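Local coordinates for spore germination protein B3 (PDB 3N54) that takes part in the spore's germination response to a mixture of L-asparagine, glucose, fructose and potassium ions, as a membrane-associated lipoprotein, at residues A[185-190]-A[324-329]; A[305-310]-A[316-321]. All coordinates share one frame; numbering follows the deposited sequence.

Contact 1 (A[185-190]-A[324-329]); sequences IKRGSN and HWDEIF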
loop_
_atom_site.group_PDB
_atom_site.type_symbol
_atom_site.label_atom_id
_atom_site.label_comp_id
_atom_site.label_asym_id
_atom_site.label_seq_id
_atom_site.Cartn_x
_atom_site.Cartn_y
_atom_site.Cartn_z
ATOM N N ILE A 185 0.745 -4.690 -4.026
ATOM C CA ILE A 185 1.198 -5.973 -3.503
ATOM C C ILE A 185 0.436 -7.083 -4.212
ATOM O O ILE A 185 -0.794 -7.111 -4.197
ATOM C CB ILE A 185 0.975 -6.098 -1.968
ATOM C CG1 ILE A 185 1.504 -4.863 -1.226
ATOM C CG2 ILE A 185 1.635 -7.354 -1.432
ATOM C CD1 ILE A 185 2.969 -4.565 -1.478
ATOM N N LYS A 186 1.166 -7.991 -4.849
ATOM C CA LYS A 186 0.539 -9.051 -5.628
ATOM C C LYS A 186 0.268 -10.287 -4.778
ATOM O O LYS A 186 1.051 -10.633 -3.896
ATOM C CB LYS A 186 1.413 -9.416 -6.823
ATOM C CG LYS A 186 0.743 -10.361 -7.819
ATOM C CD LYS A 186 1.516 -10.382 -9.110
ATOM C CE LYS A 186 0.821 -11.176 -10.201
ATOM N NZ LYS A 186 1.377 -10.749 -11.538
ATOM N N ARG A 187 -0.849 -10.947 -5.070
ATOM C CA ARG A 187 -1.276 -12.146 -4.353
ATOM C C ARG A 187 -0.274 -13.273 -4.543
ATOM O O ARG A 187 0.512 -13.263 -5.493
ATOM C CB ARG A 187 -2.660 -12.584 -4.838
ATOM C CG ARG A 187 -2.697 -13.252 -6.226
ATOM C CD ARG A 187 -3.819 -12.685 -7.103
ATOM N NE ARG A 187 -5.058 -12.488 -6.355
ATOM C CZ ARG A 187 -5.981 -11.562 -6.620
ATOM N NH1 ARG A 187 -5.840 -10.709 -7.627
ATOM N NH2 ARG A 187 -7.055 -11.479 -5.846
ATOM N N GLY A 188 -0.307 -14.241 -3.636
ATOM C CA GLY A 188 0.606 -15.376 -3.683
ATOM C C GLY A 188 1.981 -14.991 -3.172
ATOM O O GLY A 188 2.360 -15.354 -2.058
ATOM N N SER A 189 2.724 -14.246 -3.989
ATOM C CA SER A 189 4.072 -13.818 -3.626
ATOM C C SER A 189 4.058 -12.846 -2.454
ATOM O O SER A 189 4.979 -12.823 -1.641
ATOM C CB SER A 189 4.748 -13.144 -4.811
ATOM O OG SER A 189 4.099 -11.919 -5.115
ATOM N N ASN A 190 3.014 -12.024 -2.389
ATOM C CA ASN A 190 2.897 -11.016 -1.354
ATOM C C ASN A 190 4.041 -9.994 -1.494
ATOM O O ASN A 190 4.508 -9.425 -0.506
ATOM C CB ASN A 190 2.914 -11.706 0.012
ATOM C CG ASN A 190 1.885 -11.168 0.969
ATOM O OD1 ASN A 190 1.058 -10.331 0.634
ATOM N ND2 ASN A 190 1.929 -11.670 2.180
ATOM N N HIS A 324 -7.586 -18.549 -11.245
ATOM C CA HIS A 324 -6.830 -17.761 -12.224
ATOM C C HIS A 324 -7.559 -16.450 -12.530
ATOM O O HIS A 324 -7.782 -16.093 -13.691
ATOM C CB HIS A 324 -6.598 -18.585 -13.499
ATOM C CG HIS A 324 -7.843 -19.217 -14.045
ATOM N ND1 HIS A 324 -8.327 -20.424 -13.585
ATOM C CD2 HIS A 324 -8.705 -18.809 -15.007
ATOM C CE1 HIS A 324 -9.434 -20.731 -14.239
ATOM N NE2 HIS A 324 -9.686 -19.767 -15.107
ATOM N N TRP A 325 -7.921 -15.732 -11.472
ATOM C CA TRP A 325 -8.677 -14.489 -11.608
ATOM C C TRP A 325 -7.895 -13.365 -12.283
ATOM O O TRP A 325 -8.475 -12.582 -13.029
ATOM C CB TRP A 325 -9.173 -14.009 -10.245
ATOM C CG TRP A 325 -9.644 -12.604 -10.278
ATOM C CD1 TRP A 325 -9.117 -11.550 -9.602
ATOM C CD2 TRP A 325 -10.708 -12.081 -11.077
ATOM N NE1 TRP A 325 -9.804 -10.404 -9.905
ATOM C CE2 TRP A 325 -10.787 -10.701 -10.811
ATOM C CE3 TRP A 325 -11.606 -12.646 -11.989
ATOM C CZ2 TRP A 325 -11.733 -9.873 -11.420
ATOM C CZ3 TRP A 325 -12.547 -11.825 -12.593
ATOM C CH2 TRP A 325 -12.604 -10.452 -12.306
ATOM N N ASP A 326 -6.594 -13.276 -12.020
ATOM C CA ASP A 326 -5.773 -12.237 -12.646
ATOM C C ASP A 326 -5.746 -12.397 -14.172
ATOM O O ASP A 326 -5.827 -11.404 -14.898
ATOM C CB ASP A 326 -4.355 -12.212 -12.057
ATOM C CG ASP A 326 -4.293 -11.517 -10.693
ATOM O OD1 ASP A 326 -5.251 -10.794 -10.330
ATOM O OD2 ASP A 326 -3.273 -11.682 -9.991
ATOM N N GLU A 327 -5.657 -13.641 -14.645
ATOM C CA GLU A 327 -5.707 -13.932 -16.082
ATOM C C GLU A 327 -7.006 -13.396 -16.673
ATOM O O GLU A 327 -6.997 -12.724 -17.699
ATOM C CB GLU A 327 -5.597 -15.440 -16.332
ATOM C CG GLU A 327 -5.584 -15.846 -17.816
ATOM C CD GLU A 327 -5.665 -17.359 -18.041
ATOM O OE1 GLU A 327 -5.778 -17.771 -19.217
ATOM O OE2 GLU A 327 -5.618 -18.136 -17.054
ATOM N N ILE A 328 -8.117 -13.690 -16.009
ATOM C CA ILE A 328 -9.434 -13.223 -16.442
ATOM C C ILE A 328 -9.539 -11.705 -16.337
ATOM O O ILE A 328 -10.118 -11.050 -17.209
ATOM C CB ILE A 328 -10.564 -13.874 -15.607
ATOM C CG1 ILE A 328 -10.648 -15.379 -15.891
ATOM C CG2 ILE A 328 -11.905 -13.217 -15.894
ATOM C CD1 ILE A 328 -11.064 -15.727 -17.316
ATOM N N PHE A 329 -8.986 -11.150 -15.259
ATOM C CA PHE A 329 -8.985 -9.702 -15.048
ATOM C C PHE A 329 -8.306 -8.975 -16.212
ATOM O O PHE A 329 -8.801 -7.956 -16.682
ATOM C CB PHE A 329 -8.295 -9.353 -13.722
ATOM C CG PHE A 329 -8.092 -7.878 -13.509
ATOM C CD1 PHE A 329 -9.172 -7.043 -13.281
ATOM C CD2 PHE A 329 -6.820 -7.330 -13.525
ATOM C CE1 PHE A 329 -8.988 -5.688 -13.077
ATOM C CE2 PHE A 329 -6.627 -5.975 -13.318
ATOM C CZ PHE A 329 -7.711 -5.154 -13.096
#

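Contact 2 (A[305-310]-A[316-321]); sequences FLSDHI and DYWNKV. With SO4 (sulfate ion), chain J.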
loop_
_atom_site.group_PDB
_atom_site.type_symbol
_atom_site.label_atom_id
_atom_site.label_comp_id
_atom_site.label_asym_id
_atom_site.label_seq_id
_atom_site.Cartn_x
_atom_site.Cartn_y
_atom_site.Cartn_z
ATOM N N PHE A 305 -10.049 -5.435 -5.348
ATOM C CA PHE A 305 -11.133 -6.349 -4.997
ATOM C C PHE A 305 -12.299 -6.374 -6.001
ATOM O O PHE A 305 -13.452 -6.589 -5.612
ATOM C CB PHE A 305 -11.614 -6.020 -3.576
ATOM C CG PHE A 305 -10.494 -5.957 -2.570
ATOM C CD1 PHE A 305 -9.858 -4.756 -2.289
ATOM C CD2 PHE A 305 -10.047 -7.107 -1.938
ATOM C CE1 PHE A 305 -8.811 -4.701 -1.388
ATOM C CE2 PHE A 305 -9.003 -7.059 -1.035
ATOM C CZ PHE A 305 -8.383 -5.856 -0.759
ATOM N N LEU A 306 -12.002 -6.167 -7.284
ATOM C CA LEU A 306 -13.026 -6.305 -8.330
ATOM C C LEU A 306 -13.571 -7.730 -8.320
ATOM O O LEU A 306 -14.744 -7.953 -8.608
ATOM C CB LEU A 306 -12.493 -5.968 -9.733
ATOM C CG LEU A 306 -12.506 -4.527 -10.262
ATOM C CD1 LEU A 306 -13.879 -3.872 -10.108
ATOM C CD2 LEU A 306 -11.465 -3.693 -9.586
ATOM N N SER A 307 -12.700 -8.687 -8.000
ATOM C CA SER A 307 -13.077 -10.094 -7.863
ATOM C C SER A 307 -14.316 -10.303 -6.992
ATOM O O SER A 307 -15.158 -11.147 -7.292
ATOM C CB SER A 307 -11.920 -10.883 -7.254
ATOM O OG SER A 307 -11.501 -10.294 -6.038
ATOM N N ASP A 308 -14.418 -9.539 -5.909
ATOM C CA ASP A 308 -15.534 -9.684 -4.973
ATOM C C ASP A 308 -16.896 -9.404 -5.607
ATOM O O ASP A 308 -17.896 -9.997 -5.208
ATOM C CB ASP A 308 -15.334 -8.781 -3.750
ATOM C CG ASP A 308 -14.228 -9.278 -2.834
ATOM O OD1 ASP A 308 -13.885 -10.480 -2.898
ATOM O OD2 ASP A 308 -13.712 -8.465 -2.037
ATOM N N HIS A 309 -16.934 -8.516 -6.593
ATOM C CA HIS A 309 -18.196 -8.171 -7.247
ATOM C C HIS A 309 -18.733 -9.304 -8.122
ATOM O O HIS A 309 -19.947 -9.490 -8.200
ATOM C CB HIS A 309 -18.053 -6.870 -8.039
ATOM C CG HIS A 309 -17.829 -5.677 -7.167
ATOM N ND1 HIS A 309 -18.864 -4.972 -6.591
ATOM C CD2 HIS A 309 -16.688 -5.088 -6.737
ATOM C CE1 HIS A 309 -18.371 -3.988 -5.860
ATOM N NE2 HIS A 309 -17.053 -4.035 -5.933
ATOM N N ILE A 310 -17.847 -10.064 -8.763
ATOM C CA ILE A 310 -18.296 -11.217 -9.547
ATOM C C ILE A 310 -18.616 -12.407 -8.634
ATOM O O ILE A 310 -19.398 -13.277 -9.007
ATOM C CB ILE A 310 -17.298 -11.628 -10.664
ATOM C CG1 ILE A 310 -16.000 -12.194 -10.094
ATOM C CG2 ILE A 310 -16.995 -10.438 -11.579
ATOM C CD1 ILE A 310 -15.085 -12.725 -11.167
ATOM N N ASP A 316 -21.384 -19.078 -9.651
ATOM C CA ASP A 316 -21.021 -20.229 -10.487
ATOM C C ASP A 316 -19.802 -19.921 -11.346
ATOM O O ASP A 316 -18.825 -20.670 -11.334
ATOM C CB ASP A 316 -22.193 -20.669 -11.375
ATOM C CG ASP A 316 -23.335 -21.298 -10.584
ATOM O OD1 ASP A 316 -23.128 -21.700 -9.418
ATOM O OD2 ASP A 316 -24.447 -21.400 -11.141
ATOM N N TYR A 317 -19.867 -18.820 -12.088
ATOM C CA TYR A 317 -18.741 -18.367 -12.901
ATOM C C TYR A 317 -17.506 -18.164 -12.022
ATOM O O TYR A 317 -16.408 -18.602 -12.366
ATOM C CB TYR A 317 -19.098 -17.068 -13.630
ATOM C CG TYR A 317 -18.007 -16.536 -14.532
ATOM C CD1 TYR A 317 -17.860 -17.007 -15.833
ATOM C CD2 TYR A 317 -17.128 -15.552 -14.088
ATOM C CE1 TYR A 317 -16.861 -16.518 -16.667
ATOM C CE2 TYR A 317 -16.127 -15.056 -14.911
ATOM C CZ TYR A 317 -15.999 -15.542 -16.198
ATOM O OH TYR A 317 -15.007 -15.050 -17.014
ATOM N N TRP A 318 -17.705 -17.510 -10.880
ATOM C CA TRP A 318 -16.623 -17.266 -9.926
ATOM C C TRP A 318 -15.928 -18.566 -9.529
ATOM O O TRP A 318 -14.701 -18.630 -9.497
ATOM C CB TRP A 318 -17.157 -16.532 -8.688
ATOM C CG TRP A 318 -16.149 -16.343 -7.596
ATOM C CD1 TRP A 318 -16.236 -16.805 -6.313
ATOM C CD2 TRP A 318 -14.895 -15.658 -7.691
ATOM N NE1 TRP A 318 -15.121 -16.439 -5.601
ATOM C CE2 TRP A 318 -14.281 -15.734 -6.422
ATOM C CE3 TRP A 318 -14.233 -14.983 -8.722
ATOM C CZ2 TRP A 318 -13.033 -15.167 -6.159
ATOM C CZ3 TRP A 318 -12.993 -14.416 -8.459
ATOM C CH2 TRP A 318 -12.407 -14.511 -7.187
ATOM N N ASN A 319 -16.720 -19.604 -9.264
ATOM C CA ASN A 319 -16.193 -20.910 -8.862
ATOM C C ASN A 319 -15.217 -21.511 -9.881
ATOM O O ASN A 319 -14.259 -22.185 -9.504
ATOM C CB ASN A 319 -17.346 -21.888 -8.600
ATOM C CG ASN A 319 -16.888 -23.179 -7.945
ATOM O OD1 ASN A 319 -17.385 -24.258 -8.267
ATOM N ND2 ASN A 319 -15.934 -23.078 -7.025
ATOM N N LYS A 320 -15.462 -21.258 -11.164
ATOM C CA LYS A 320 -14.607 -21.766 -12.244
ATOM C C LYS A 320 -13.322 -20.950 -12.436
ATOM O O LYS A 320 -12.277 -21.511 -12.775
ATOM C CB LYS A 320 -15.388 -21.792 -13.567
ATOM C CG LYS A 320 -14.619 -22.400 -14.749
ATOM C CD LYS A 320 -15.398 -22.284 -16.058
ATOM C CE LYS A 320 -14.519 -22.646 -17.256
ATOM N NZ LYS A 320 -15.231 -22.476 -18.561
ATOM N N VAL A 321 -13.402 -19.635 -12.225
ATOM C CA VAL A 321 -12.258 -18.729 -12.468
ATOM C C VAL A 321 -11.381 -18.436 -11.236
ATOM O O VAL A 321 -10.211 -18.074 -11.390
ATOM C CB VAL A 321 -12.734 -17.386 -13.071
ATOM C CG1 VAL A 321 -13.471 -17.630 -14.387
ATOM C CG2 VAL A 321 -13.617 -16.632 -12.088
HETATM S S SO4 J . -23.893 -17.338 -12.154
HETATM O O1 SO4 J . -24.519 -18.340 -13.009
HETATM O O2 SO4 J . -22.468 -17.315 -12.464
HETATM O O3 SO4 J . -24.501 -16.032 -12.384
HETATM O O4 SO4 J . -24.088 -17.700 -10.754
#

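Contact 1 (A[185-190]-A[324-329])
Arg187 and Asp326 face each other with their CA atoms 9.4 Å apart, the nearest pair of backbone positions between the turn that follows strand 177-186 and the first turn of helix 325-331. With the main chains this far apart, side chains have to bridge the gap, and a salt bridge does most of the work. Arg187 NH1 reaches Asp326 OD1 at 2.8 Å, but the bond is weak because its N-H...O angle is only 119°. OD1 lies at the edge of the guanidinium, near its plane, while the carboxylate itself is turned 63° against that plane. The other oxygen, OD2, lies against the aliphatic part of the arginine, 3.1 Å from Arg187 CD. The arginine starts with CG between its backbone N and carbonyl carbon (chi1 74°) and then bends twice, which lays the chain across the carboxylate, CD against OD2 and NH1 at OD1, as the two side chains run in opposite directions. NH1 also comes to 3.9 Å from Trp325 CD1, at the edge of the indole and near the ring plane, so it does not sit over the pi face. Lys186 comes to the same carboxylate with its aliphatic end: its extended chain lays CE 4.1 Å from Asp326 OD2, and NZ, 5.0 Å from the same oxygen, would probably add only a loose attraction of opposite charges. Both carboxylate oxygens have further partners, OD2 the hydroxyl of Thr301 and OD1, weakly, the backbone N of Asp302; Arg187 NE binds Gly162 O, and Trp325 NE1 binds Asp302 OD2. The contact thus sets the hairpin turn between strands 177-186 and 191-196, at one edge of the five-stranded mixed sheet, against the start of helix 325-331, which leads into strand 333-342 of the four-stranded sheet.

Contact 2 (A[305-310]-A[316-321])
Ile310 and Trp318 form the inside of a helical hairpin, in which the short helices 306-313 and 315-321 follow almost directly on each other; the axes of the short segments approach to 10.1 Å and their N-to-C directions make 131°, a splayed rather than closely antiparallel pair. Trp318 and Ile310 share the interface almost equally. With CG anti to the backbone N (chi1 175°), Trp318 projects its six-membered ring across to the first helix. There Ile310 crosses the tryptophan side chain at about a right angle and brings CD1 to 3.4 Å from Trp318 CE3, obliquely to the ring. Farther out, Ser307 CB touches Trp318 CH2 at 3.7 Å, and Ser307 O stands over one face of the indole, toward its rim. The same Ile310 methyl reaches toward Val321 one turn on. Replacing Trp318 with an alanine would probably open a gap between the two helices and leave Ser307 CB and the end of Ile310 without their aromatic partner. At its N-terminal end the second helix holds a sulfate, probably from the crystallisation liquor and also bound by His314 ND1: Asp316 N donates to sulfate O4 at 3.2 Å, and Tyr317 N to sulfate O2 at 3.0 Å.

Along the chain, contact 2 lies inside the loop that contact 1 closes: 185-190 comes first, then 305-310 and 316-321, and 324-329 last. The contact centres lie about 13 Å apart, on the same side of the chain's centre. Helix 325-331 joins them, for it is the next helix after 315-321, three residues on, and its residues pack onto the hairpin. Trp325 NE1 lies 3.4 Å from Ser307 CB, and Ile328 CG1 lies 3.9 Å from Val321 CG1. One short helix therefore meets the hairpin of contact 2 and, through its first turn, the strand turn of contact 1. In this way the helical cluster beside the four-stranded sheet is connected to the five-stranded one.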